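Local coordinates for probable oxidoreductase (Pseudomonas aeruginosa, PDB 4B7C), which is a probable NADP-dependent oxidoreductase of the medium-chain dehydrogenase/reductase family, whose natural substrate is not established, at residues B[127-132]-B[292-297]; B[139-144]-B[221-226]; B[278-281]-B[286-289]; B[306-311]-B[320-325]. One frame throughout, in Å; residues are numbered along the deposited sequence.

In the fold
The four contacts sample a medium-chain reductase built from a GroES-like part and a Rossmann-type part. Contact 2, helix 132-145 on strand 219-224, lies at the six-stranded parallel sheet, whereas contact 4 belongs to the strand-helix-strand unit of 307-335, its centre about 23 Å from that of contact 2 and across the chain's centre. Contacts 1 and 3 share helix 287-299, with centres about 11 Å apart; Met132 of the first touches Val280 and Phe287 of the second. Contacts 2 and 3 are nested within the chain loop closed by contact 1, and contact 4 follows. Helix 287-299 thus packs on the loop before helix 132-145 and on the loop after strand 274-277.

Contact 1 (B[127-132]-B[292-297])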
loop_
_atom_site.group_PDB
_atom_site.type_symbol
_atom_site.label_atom_id
_atom_site.label_comp_id
_atom_site.label_asym_id
_atom_site.label_seq_id
_atom_site.Cartn_x
_atom_site.Cartn_y
_atom_site.Cartn_z
ATOM N N LEU B 127 -13.442 -26.974 3.259
ATOM C CA LEU B 127 -12.348 -26.318 3.986
ATOM C C LEU B 127 -11.274 -25.812 3.043
ATOM O O LEU B 127 -10.297 -25.221 3.491
ATOM C CB LEU B 127 -11.711 -27.279 4.982
ATOM C CG LEU B 127 -12.605 -27.732 6.108
ATOM C CD1 LEU B 127 -11.812 -28.713 6.968
ATOM C CD2 LEU B 127 -13.078 -26.527 6.899
ATOM N N SER B 128 -11.430 -26.081 1.751
ATOM C CA SER B 128 -10.427 -25.704 0.767
ATOM C C SER B 128 -11.034 -24.782 -0.277
ATOM O O SER B 128 -11.375 -23.643 0.036
ATOM C CB SER B 128 -9.745 -26.931 0.134
ATOM O OG SER B 128 -10.671 -27.752 -0.534
ATOM N N ALA B 129 -11.194 -25.269 -1.505
ATOM C CA ALA B 129 -11.701 -24.437 -2.601
ATOM C C ALA B 129 -13.103 -23.886 -2.319
ATOM O O ALA B 129 -13.435 -22.755 -2.724
ATOM C CB ALA B 129 -11.682 -25.217 -3.904
ATOM N N LEU B 130 -13.912 -24.667 -1.600
ATOM C CA LEU B 130 -15.272 -24.239 -1.218
ATOM C C LEU B 130 -15.321 -23.804 0.248
ATOM O O LEU B 130 -16.386 -23.744 0.874
ATOM C CB LEU B 130 -16.295 -25.361 -1.470
ATOM C CG LEU B 130 -16.529 -25.673 -2.955
ATOM C CD1 LEU B 130 -17.386 -26.947 -3.137
ATOM C CD2 LEU B 130 -17.122 -24.502 -3.724
ATOM N N GLY B 131 -14.144 -23.523 0.802
ATOM C CA GLY B 131 -13.995 -23.004 2.150
ATOM C C GLY B 131 -13.272 -21.657 2.176
ATOM O O GLY B 131 -13.232 -20.931 1.186
ATOM N N MET B 132 -12.679 -21.334 3.317
ATOM C CA MET B 132 -12.084 -20.020 3.541
ATOM C C MET B 132 -10.850 -19.763 2.685
ATOM O O MET B 132 -10.598 -18.635 2.299
ATOM C CB MET B 132 -11.768 -19.791 5.027
ATOM C CG MET B 132 -13.005 -19.566 5.904
ATOM S SD MET B 132 -14.185 -18.332 5.322
ATOM C CE MET B 132 -15.312 -19.323 4.344
ATOM N N LYS B 292 -21.134 -20.516 -5.196
ATOM C CA LYS B 292 -21.891 -21.003 -6.354
ATOM C C LYS B 292 -21.013 -20.988 -7.606
ATOM O O LYS B 292 -20.986 -21.959 -8.348
ATOM C CB LYS B 292 -23.159 -20.167 -6.575
ATOM C CG LYS B 292 -24.079 -20.678 -7.681
ATOM C CD LYS B 292 -25.227 -19.708 -7.954
ATOM C CE LYS B 292 -25.955 -20.036 -9.254
ATOM N NZ LYS B 292 -26.836 -18.927 -9.714
ATOM N N GLU B 293 -20.313 -19.883 -7.845
ATOM C CA GLU B 293 -19.456 -19.786 -9.023
ATOM C C GLU B 293 -18.282 -20.763 -8.939
ATOM O O GLU B 293 -17.981 -21.452 -9.906
ATOM C CB GLU B 293 -18.935 -18.374 -9.261
ATOM C CG GLU B 293 -18.078 -18.295 -10.516
ATOM C CD GLU B 293 -17.925 -16.893 -11.067
ATOM O OE1 GLU B 293 -17.515 -15.995 -10.310
ATOM O OE2 GLU B 293 -18.173 -16.701 -12.273
ATOM N N MET B 294 -17.644 -20.822 -7.775
ATOM C CA MET B 294 -16.532 -21.756 -7.543
ATOM C C MET B 294 -16.960 -23.204 -7.808
ATOM O O MET B 294 -16.241 -23.962 -8.445
ATOM C CB MET B 294 -16.002 -21.632 -6.111
ATOM C CG MET B 294 -14.827 -22.549 -5.786
ATOM S SD MET B 294 -13.309 -22.097 -6.686
ATOM C CE MET B 294 -13.115 -20.437 -6.031
ATOM N N ALA B 295 -18.136 -23.570 -7.313
ATOM C CA ALA B 295 -18.691 -24.920 -7.508
ATOM C C ALA B 295 -18.838 -25.285 -8.992
ATOM O O ALA B 295 -18.552 -26.410 -9.385
ATOM C CB ALA B 295 -20.037 -25.065 -6.793
ATOM N N THR B 296 -19.278 -24.339 -9.812
ATOM C CA THR B 296 -19.432 -24.592 -11.251
ATOM C C THR B 296 -18.062 -24.742 -11.938
ATOM O O THR B 296 -17.891 -25.581 -12.819
ATOM C CB THR B 296 -20.267 -23.508 -11.958
ATOM O OG1 THR B 296 -19.542 -22.277 -11.988
ATOM C CG2 THR B 296 -21.580 -23.295 -11.230
ATOM N N TRP B 297 -17.090 -23.933 -11.535
ATOM C CA TRP B 297 -15.731 -24.052 -12.082
ATOM C C TRP B 297 -15.167 -25.413 -11.783
ATOM O O TRP B 297 -14.566 -26.054 -12.646
ATOM C CB TRP B 297 -14.796 -22.980 -11.523
ATOM C CG TRP B 297 -14.986 -21.597 -12.122
ATOM C CD1 TRP B 297 -15.479 -21.264 -13.382
ATOM C CD2 TRP B 297 -14.648 -20.315 -11.505
ATOM N NE1 TRP B 297 -15.491 -19.906 -13.574
ATOM C CE2 TRP B 297 -14.998 -19.278 -12.492
ATOM C CE3 TRP B 297 -14.123 -19.936 -10.275
ATOM C CZ2 TRP B 297 -14.826 -17.933 -12.235
ATOM C CZ3 TRP B 297 -13.952 -18.573 -10.036
ATOM C CH2 TRP B 297 -14.293 -17.597 -10.991
#
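Met294 and Leu130 carry most of this contact, with Ala129 completing it, and they illustrate how a helix can rest against a turn without a single hydrogen bond between them. The turn is a type I beta turn from Ser128 to Gly131, closed by Gly131 N on Ser128 O, and it immediately precedes helix 132-145. Met294 leaves helix 287-299 pointing at the turn, with CG anti to the backbone N (chi1 -179°). The chain then bends at both chi2 and chi3, and this fold brings CG, SD and CE all round the carbonyl oxygen of Ala129. The nearest of the three is CG, 3.4 Å from Ala129 O. The CB of Ala129 lies 4.5 Å from Met294 SD.

Leu130 approaches from beside this pair. One methyl does its touching: CD2 is 3.7 Å from Met294 CG, and the two side chains run obliquely past each other. The same methyl reaches the helix backbone, 3.8 Å from Ala295 N, and lies 4.3 Å from Ala295 CB. Met294 also meets Val165 and Ile169 of helix 161-172, while Ser128 OG probably hydrogen-bonds with Glu307 OE2.

With no hydrogen bond across the segments, the contact probably rests mainly on van der Waals packing: Met294 is bent round the Ala129 carbonyl, and the Leu130 methyl packs separately on Met294 and on the helix backbone at Ala295.

Contact 2 (B[139-144]-B[221-226])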
loop_
_atom_site.group_PDB
_atom_site.type_symbol
_atom_site.label_atom_id
_atom_site.label_comp_id
_atom_site.label_asym_id
_atom_site.label_seq_id
_atom_site.Cartn_x
_atom_site.Cartn_y
_atom_site.Cartn_z
ATOM N N PHE B 139 -12.200 -13.729 -3.484
ATOM C CA PHE B 139 -12.508 -12.323 -3.197
ATOM C C PHE B 139 -11.268 -11.422 -3.241
ATOM O O PHE B 139 -11.327 -10.320 -3.768
ATOM C CB PHE B 139 -13.291 -12.178 -1.890
ATOM C CG PHE B 139 -14.690 -12.701 -1.992
ATOM C CD1 PHE B 139 -15.617 -12.053 -2.781
ATOM C CD2 PHE B 139 -15.062 -13.863 -1.345
ATOM C CE1 PHE B 139 -16.901 -12.551 -2.916
ATOM C CE2 PHE B 139 -16.343 -14.373 -1.482
ATOM C CZ PHE B 139 -17.262 -13.717 -2.266
ATOM N N ALA B 140 -10.156 -11.905 -2.720
ATOM C CA ALA B 140 -8.904 -11.131 -2.734
ATOM C C ALA B 140 -8.465 -10.828 -4.162
ATOM O O ALA B 140 -8.187 -9.678 -4.509
ATOM C CB ALA B 140 -7.820 -11.853 -1.970
ATOM N N LEU B 141 -8.457 -11.852 -5.016
ATOM C CA LEU B 141 -8.052 -11.654 -6.409
ATOM C C LEU B 141 -9.021 -10.769 -7.155
ATOM O O LEU B 141 -8.631 -9.771 -7.743
ATOM C CB LEU B 141 -7.908 -12.990 -7.164
ATOM C CG LEU B 141 -7.481 -12.837 -8.635
ATOM C CD1 LEU B 141 -6.057 -12.289 -8.702
ATOM C CD2 LEU B 141 -7.578 -14.153 -9.408
ATOM N N LEU B 142 -10.290 -11.136 -7.129
ATOM C CA LEU B 142 -11.286 -10.485 -7.980
ATOM C C LEU B 142 -11.746 -9.113 -7.488
ATOM O O LEU B 142 -11.947 -8.196 -8.289
ATOM C CB LEU B 142 -12.500 -11.397 -8.182
ATOM C CG LEU B 142 -12.207 -12.757 -8.839
ATOM C CD1 LEU B 142 -13.482 -13.596 -8.925
ATOM C CD2 LEU B 142 -11.563 -12.578 -10.208
ATOM N N ASP B 143 -11.933 -8.968 -6.183
ATOM C CA ASP B 143 -12.416 -7.689 -5.641
ATOM C C ASP B 143 -11.288 -6.677 -5.388
ATOM O O ASP B 143 -11.461 -5.493 -5.615
ATOM C CB ASP B 143 -13.230 -7.889 -4.365
ATOM C CG ASP B 143 -13.954 -6.621 -3.946
ATOM O OD1 ASP B 143 -14.842 -6.174 -4.704
ATOM O OD2 ASP B 143 -13.613 -6.078 -2.870
ATOM N N VAL B 144 -10.131 -7.153 -4.943
ATOM C CA VAL B 144 -9.002 -6.265 -4.633
ATOM C C VAL B 144 -7.967 -6.203 -5.774
ATOM O O VAL B 144 -7.541 -5.121 -6.194
ATOM C CB VAL B 144 -8.329 -6.683 -3.314
ATOM C CG1 VAL B 144 -7.259 -5.680 -2.898
ATOM C CG2 VAL B 144 -9.382 -6.854 -2.226
ATOM N N VAL B 221 -0.686 -7.604 -11.240
ATOM C CA VAL B 221 -1.280 -8.000 -9.962
ATOM C C VAL B 221 -0.335 -8.920 -9.240
ATOM O O VAL B 221 0.135 -9.913 -9.810
ATOM C CB VAL B 221 -2.631 -8.716 -10.119
ATOM C CG1 VAL B 221 -3.143 -9.167 -8.755
ATOM C CG2 VAL B 221 -3.637 -7.819 -10.813
ATOM N N PHE B 222 -0.036 -8.579 -7.999
ATOM C CA PHE B 222 0.695 -9.471 -7.118
ATOM C C PHE B 222 -0.210 -9.914 -5.977
ATOM O O PHE B 222 -0.673 -9.109 -5.153
ATOM C CB PHE B 222 1.978 -8.834 -6.584
ATOM C CG PHE B 222 2.762 -9.722 -5.657
ATOM C CD1 PHE B 222 2.981 -11.063 -5.966
ATOM C CD2 PHE B 222 3.294 -9.232 -4.481
ATOM C CE1 PHE B 222 3.702 -11.877 -5.118
ATOM C CE2 PHE B 222 4.022 -10.041 -3.629
ATOM C CZ PHE B 222 4.219 -11.369 -3.944
ATOM N N PHE B 223 -0.455 -11.218 -5.944
ATOM C CA PHE B 223 -1.224 -11.867 -4.888
ATOM C C PHE B 223 -0.228 -12.392 -3.886
ATOM O O PHE B 223 0.451 -13.397 -4.140
ATOM C CB PHE B 223 -2.083 -13.008 -5.481
ATOM C CG PHE B 223 -3.173 -13.516 -4.564
ATOM C CD1 PHE B 223 -2.876 -14.161 -3.384
ATOM C CD2 PHE B 223 -4.509 -13.377 -4.913
ATOM C CE1 PHE B 223 -3.883 -14.629 -2.554
ATOM C CE2 PHE B 223 -5.517 -13.848 -4.088
ATOM C CZ PHE B 223 -5.207 -14.455 -2.904
ATOM N N ASP B 224 -0.165 -11.753 -2.721
ATOM C CA ASP B 224 0.862 -12.067 -1.718
ATOM C C ASP B 224 0.350 -12.839 -0.513
ATOM O O ASP B 224 -0.489 -12.357 0.258
ATOM C CB ASP B 224 1.576 -10.795 -1.231
ATOM C CG ASP B 224 2.846 -11.105 -0.438
ATOM O OD1 ASP B 224 3.388 -12.232 -0.543
ATOM O OD2 ASP B 224 3.339 -10.213 0.276
ATOM N N ASN B 225 0.872 -14.055 -0.366
ATOM C CA ASN B 225 0.583 -14.916 0.783
ATOM C C ASN B 225 1.756 -15.070 1.728
ATOM O O ASN B 225 1.612 -15.647 2.792
ATOM C CB ASN B 225 0.167 -16.318 0.308
ATOM C CG ASN B 225 -1.124 -16.298 -0.473
ATOM O OD1 ASN B 225 -2.168 -15.924 0.065
ATOM N ND2 ASN B 225 -1.057 -16.666 -1.754
ATOM N N VAL B 226 2.927 -14.582 1.325
ATOM C CA VAL B 226 4.168 -14.919 2.043
ATOM C C VAL B 226 4.944 -13.721 2.579
ATOM O O VAL B 226 5.527 -13.789 3.655
ATOM C CB VAL B 226 5.103 -15.794 1.160
ATOM C CG1 VAL B 226 4.336 -16.992 0.609
ATOM C CG2 VAL B 226 5.696 -14.987 0.022
#
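Helix 139-144 runs roughly antiparallel to strand 221-224, their N-to-C directions 148° apart and their axes 9.7 Å from each other at closest approach. The nearest alpha carbons, those of Leu141 and Phe223, are 7.0 Å apart, and the helix includes a wider pi-type turn at 140-144. This is a worked case of a helix laid on a sheet with no hydrogen bond between the segments, mainly through side chains.

Phe223 is the side chain that spans the gap. Its CG is anti to the backbone N (chi1 -165°), which sends the ring from the strand toward the helix. There its edge, rather than a face, meets Leu141: the CB of Leu141 lies in the ring plane, 4.0 Å from Phe223 CE2, and Leu141 N is 3.7 Å from that same carbon. Ala140 comes at the ring obliquely, with CB 3.7 Å from Phe223 CE2. The Ala140 methyl and Leu141 N thus both meet CE2, and this ring corner lies against the helix backbone. Two residues back along the strand, Val221 CG1 lies 4.3 Å from Leu141 CD1, a looser contact.

Strand 219-224 is an inner strand of the parallel Rossmann sheet, bonded to strands 152-155 and 242-246. Helix 161-172 adds Val162 and Ala166 against Phe223 and Ile169 against Leu141, while Ala140 also reaches Val245 on strand 242-246.

Contact 3 (B[278-281]-B[286-289]); sequences MVVM and RFPE
Val280 and Phe287 form the tight part of this contact, and Met281 stands at its looser margin. The two segments are only a few residues apart in sequence, so the contact closes a short connection between strand 274-277 and helix 287-299. Phe287 reaches back from the start of the helix with CG anti to its carbonyl carbon (chi1 -74°), which carries the ring tip to Val280. There CE1 and CZ straddle the approach of Val280 O, with CE1 at 3.6 Å, and the oxygen sits at the ring edge near its plane. Such a position places the carbonyl against the weakly positive rim of the aromatic ring, although no conventional hydrogen bond is made. The CG2 methyl of Val280 closes on the same corner, 3.9 Å from Phe287 CE1, the two side chains crossing at about a right angle.

The other side is slacker. The bond from CA to CB of Met281 points away from segment 286-289, and the residue is exposed; its nearest touch comes from the backbone, CA lying 4.5 Å from Phe287 CZ in an oblique position. Toward helix 132-145, Val280 also packs on Met132, Met135 and Thr136, and neighbouring Val279 touches Arg272 of the second subunit.

This is a small, partly buried contact between the loop after strand 274-277, the last strand of a Rossmann sheet, and the first turn of helix 287-299.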
loop_
_atom_site.group_PDB
_atom_site.type_symbol
_atom_site.label_atom_id
_atom_site.label_comp_id
_atom_site.label_asym_id
_atom_site.label_seq_id
_atom_site.Cartn_x
_atom_site.Cartn_y
_atom_site.Cartn_z
ATOM N N MET B 278 -6.663 -7.530 2.818
ATOM C CA MET B 278 -8.031 -8.058 2.883
ATOM C C MET B 278 -8.126 -9.231 3.835
ATOM O O MET B 278 -7.128 -9.914 4.118
ATOM C CB MET B 278 -8.561 -8.459 1.499
ATOM C CG MET B 278 -7.979 -9.754 0.924
ATOM S SD MET B 278 -8.651 -11.279 1.629
ATOM C CE MET B 278 -10.294 -11.286 0.938
ATOM N N VAL B 279 -9.341 -9.449 4.322
ATOM C CA VAL B 279 -9.667 -10.569 5.200
ATOM C C VAL B 279 -10.995 -11.176 4.714
ATOM O O VAL B 279 -11.953 -10.444 4.444
ATOM C CB VAL B 279 -9.757 -10.080 6.662
ATOM C CG1 VAL B 279 -10.640 -10.965 7.498
ATOM C CG2 VAL B 279 -8.368 -10.041 7.288
ATOM N N VAL B 280 -11.029 -12.499 4.536
ATOM C CA VAL B 280 -12.153 -13.153 3.824
ATOM C C VAL B 280 -13.498 -12.960 4.532
ATOM O O VAL B 280 -14.527 -12.840 3.885
ATOM C CB VAL B 280 -11.886 -14.669 3.559
ATOM C CG1 VAL B 280 -11.793 -15.448 4.855
ATOM C CG2 VAL B 280 -12.973 -15.268 2.676
ATOM N N MET B 281 -13.486 -12.883 5.852
ATOM C CA MET B 281 -14.745 -12.725 6.599
ATOM C C MET B 281 -15.490 -11.428 6.290
ATOM O O MET B 281 -16.703 -11.352 6.466
ATOM C CB MET B 281 -14.498 -12.825 8.095
ATOM C CG MET B 281 -14.043 -11.452 8.743
ATOM S SD MET B 281 -12.894 -11.363 10.207
ATOM C CE MET B 281 -14.065 -11.489 11.565
ATOM N N ARG B 286 -21.360 -12.186 0.707
ATOM C CA ARG B 286 -21.237 -12.549 -0.702
ATOM C C ARG B 286 -20.795 -13.998 -0.894
ATOM O O ARG B 286 -20.617 -14.437 -2.018
ATOM C CB ARG B 286 -20.284 -11.588 -1.409
ATOM C CG ARG B 286 -20.866 -10.185 -1.547
ATOM C CD ARG B 286 -19.812 -9.166 -1.951
ATOM N NE ARG B 286 -19.281 -9.431 -3.294
ATOM C CZ ARG B 286 -18.344 -8.714 -3.921
ATOM N NH1 ARG B 286 -17.788 -7.651 -3.346
ATOM N NH2 ARG B 286 -17.955 -9.062 -5.142
ATOM N N PHE B 287 -20.643 -14.737 0.201
ATOM C CA PHE B 287 -20.242 -16.144 0.127
ATOM C C PHE B 287 -21.131 -17.002 -0.795
ATOM O O PHE B 287 -20.608 -17.733 -1.619
ATOM C CB PHE B 287 -20.160 -16.798 1.509
ATOM C CG PHE B 287 -18.961 -16.383 2.331
ATOM C CD1 PHE B 287 -17.941 -15.593 1.797
ATOM C CD2 PHE B 287 -18.852 -16.808 3.650
ATOM C CE1 PHE B 287 -16.845 -15.240 2.568
ATOM C CE2 PHE B 287 -17.756 -16.462 4.426
ATOM C CZ PHE B 287 -16.754 -15.670 3.886
ATOM N N PRO B 288 -22.461 -16.882 -0.690
ATOM C CA PRO B 288 -23.298 -17.725 -1.558
ATOM C C PRO B 288 -23.015 -17.604 -3.050
ATOM O O PRO B 288 -22.920 -18.623 -3.730
ATOM C CB PRO B 288 -24.722 -17.259 -1.237
ATOM C CG PRO B 288 -24.631 -16.765 0.166
ATOM C CD PRO B 288 -23.282 -16.074 0.226
ATOM N N GLU B 289 -22.847 -16.389 -3.558
ATOM C CA GLU B 289 -22.567 -16.223 -5.000
ATOM C C GLU B 289 -21.156 -16.688 -5.340
ATOM O O GLU B 289 -20.936 -17.285 -6.380
ATOM C CB GLU B 289 -22.831 -14.811 -5.540
ATOM C CG GLU B 289 -22.360 -13.674 -4.697
ATOM C CD GLU B 289 -23.657 -13.214 -4.036
ATOM O OE1 GLU B 289 -24.095 -13.784 -3.030
ATOM O OE2 GLU B 289 -24.375 -12.410 -4.686
#

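Contact 4 (B[306-311]-B[320-325])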
loop_
_atom_site.group_PDB
_atom_site.type_symbol
_atom_site.label_atom_id
_atom_site.label_comp_id
_atom_site.label_asym_id
_atom_site.label_seq_id
_atom_site.Cartn_x
_atom_site.Cartn_y
_atom_site.Cartn_z
ATOM N N ARG B 306 -6.928 -29.700 -4.397
ATOM C CA ARG B 306 -6.272 -30.818 -3.695
ATOM C C ARG B 306 -6.283 -30.622 -2.183
ATOM O O ARG B 306 -5.881 -29.577 -1.667
ATOM C CB ARG B 306 -4.825 -31.121 -4.158
ATOM C CG ARG B 306 -3.850 -29.962 -4.095
ATOM C CD ARG B 306 -2.525 -30.316 -4.773
ATOM N NE ARG B 306 -2.014 -31.648 -4.408
ATOM C CZ ARG B 306 -0.736 -31.998 -4.483
ATOM N NH1 ARG B 306 0.172 -31.123 -4.894
ATOM N NH2 ARG B 306 -0.367 -33.227 -4.124
ATOM N N GLU B 307 -6.697 -31.667 -1.479
ATOM C CA GLU B 307 -6.633 -31.689 -0.027
ATOM C C GLU B 307 -5.676 -32.771 0.464
ATOM O O GLU B 307 -5.658 -33.891 -0.044
ATOM C CB GLU B 307 -8.013 -31.904 0.585
ATOM C CG GLU B 307 -9.006 -30.790 0.278
ATOM C CD GLU B 307 -9.668 -30.936 -1.081
ATOM O OE1 GLU B 307 -9.815 -32.082 -1.543
ATOM O OE2 GLU B 307 -10.028 -29.911 -1.694
ATOM N N ASP B 308 -4.858 -32.408 1.443
ATOM C CA ASP B 308 -3.976 -33.353 2.119
ATOM C C ASP B 308 -4.598 -33.708 3.460
ATOM O O ASP B 308 -4.541 -32.921 4.411
ATOM C CB ASP B 308 -2.569 -32.750 2.302
ATOM C CG ASP B 308 -1.588 -33.718 2.946
ATOM O OD1 ASP B 308 -1.792 -34.948 2.851
ATOM O OD2 ASP B 308 -0.597 -33.235 3.549
ATOM N N ILE B 309 -5.176 -34.904 3.534
ATOM C CA ILE B 309 -5.936 -35.330 4.707
ATOM C C ILE B 309 -5.130 -36.234 5.626
ATOM O O ILE B 309 -4.691 -37.314 5.232
ATOM C CB ILE B 309 -7.240 -36.039 4.308
ATOM C CG1 ILE B 309 -8.163 -35.045 3.612
ATOM C CG2 ILE B 309 -7.953 -36.590 5.542
ATOM C CD1 ILE B 309 -9.241 -35.709 2.768
ATOM N N VAL B 310 -4.913 -35.758 6.845
ATOM C CA VAL B 310 -4.215 -36.514 7.882
ATOM C C VAL B 310 -5.224 -36.892 8.946
ATOM O O VAL B 310 -6.087 -36.084 9.304
ATOM C CB VAL B 310 -3.083 -35.698 8.552
ATOM C CG1 VAL B 310 -2.546 -36.421 9.781
ATOM C CG2 VAL B 310 -1.981 -35.379 7.548
ATOM N N GLU B 311 -5.108 -38.116 9.453
ATOM C CA GLU B 311 -6.116 -38.666 10.352
ATOM C C GLU B 311 -5.705 -38.624 11.805
ATOM O O GLU B 311 -4.553 -38.900 12.148
ATOM C CB GLU B 311 -6.478 -40.097 9.952
ATOM C CG GLU B 311 -7.142 -40.186 8.580
ATOM C CD GLU B 311 -7.774 -41.542 8.306
ATOM O OE1 GLU B 311 -8.350 -42.089 9.256
ATOM O OE2 GLU B 311 -7.728 -42.054 7.155
ATOM N N LEU B 320 0.416 -29.978 12.551
ATOM C CA LEU B 320 0.555 -28.523 12.411
ATOM C C LEU B 320 1.937 -28.071 11.905
ATOM O O LEU B 320 2.029 -27.130 11.117
ATOM C CB LEU B 320 0.242 -27.822 13.741
ATOM C CG LEU B 320 0.121 -26.285 13.658
ATOM C CD1 LEU B 320 -0.898 -25.842 12.613
ATOM C CD2 LEU B 320 -0.205 -25.630 14.991
ATOM N N LEU B 321 2.997 -28.733 12.373
ATOM C CA LEU B 321 4.378 -28.424 11.949
ATOM C C LEU B 321 4.612 -28.677 10.475
ATOM O O LEU B 321 5.383 -27.954 9.839
ATOM C CB LEU B 321 5.399 -29.227 12.750
ATOM C CG LEU B 321 5.433 -28.797 14.221
ATOM C CD1 LEU B 321 6.577 -29.440 14.984
ATOM C CD2 LEU B 321 5.493 -27.282 14.373
ATOM N N LYS B 322 3.909 -29.669 9.930
ATOM C CA LYS B 322 3.997 -30.016 8.512
ATOM C C LYS B 322 3.620 -28.841 7.624
ATOM O O LYS B 322 4.017 -28.762 6.455
ATOM C CB LYS B 322 3.082 -31.217 8.229
ATOM C CG LYS B 322 3.056 -31.722 6.797
ATOM C CD LYS B 322 2.140 -32.940 6.649
ATOM C CE LYS B 322 2.238 -33.584 5.274
ATOM N NZ LYS B 322 1.199 -34.655 5.136
ATOM N N LEU B 323 2.823 -27.938 8.182
ATOM C CA LEU B 323 2.386 -26.736 7.493
ATOM C C LEU B 323 3.564 -25.812 7.174
ATOM O O LEU B 323 3.571 -25.132 6.148
ATOM C CB LEU B 323 1.374 -25.998 8.370
ATOM C CG LEU B 323 0.193 -25.334 7.657
ATOM C CD1 LEU B 323 -0.284 -26.087 6.426
ATOM C CD2 LEU B 323 -0.953 -25.170 8.646
ATOM N N PHE B 324 4.566 -25.810 8.045
ATOM C CA PHE B 324 5.733 -24.935 7.876
ATOM C C PHE B 324 6.987 -25.639 7.390
ATOM O O PHE B 324 8.089 -25.114 7.540
ATOM C CB PHE B 324 6.064 -24.219 9.172
ATOM C CG PHE B 324 4.903 -23.490 9.778
ATOM C CD1 PHE B 324 4.457 -22.283 9.242
ATOM C CD2 PHE B 324 4.263 -24.000 10.890
ATOM C CE1 PHE B 324 3.387 -21.610 9.815
ATOM C CE2 PHE B 324 3.197 -23.335 11.464
ATOM C CZ PHE B 324 2.753 -22.141 10.924
ATOM N N SER B 325 6.820 -26.802 6.781
ATOM C CA SER B 325 7.938 -27.598 6.332
ATOM C C SER B 325 8.054 -27.586 4.805
ATOM O O SER B 325 8.974 -28.187 4.265
ATOM C CB SER B 325 7.794 -28.999 6.919
ATOM O OG SER B 325 6.950 -29.852 6.215
#
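The carboxylate of Asp308 is the flat group that meets Lys322: OD2 accepts a hydrogen bond from Lys322 NZ through its syn lone pair, the side of the other oxygen. The salt bridge from Lys322 NZ to Asp308 OD2 is 2.8 Å long, and the more distant OD1 stands 3.8 Å from the same nitrogen. One oxygen thus does the gripping. Lys322 CE follows its ammonium group in, 3.3 Å from Asp308 OD2.

The two side chains reach for each other from opposite directions. Lys322 is stretched out in full, CG anti to the backbone N (chi1 -180°) and every later torsion close to straight, which lets it bridge two well-separated backbones. Even at Val310 and Leu320 their CA atoms are 10.3 Å apart. Strand 307-311 and helix 316-321 are the first two elements of a beta-alpha-beta unit completed by the parallel strand 331-335, and Lys322 reaches back to strand 307-311. Val310, two residues along the strand from Asp308, adds its CG2 methyl at 4.1 Å from Lys322 NZ, crossing the lysine obliquely. Leu332 of strand 331-335 touches both Asp308 and Val310.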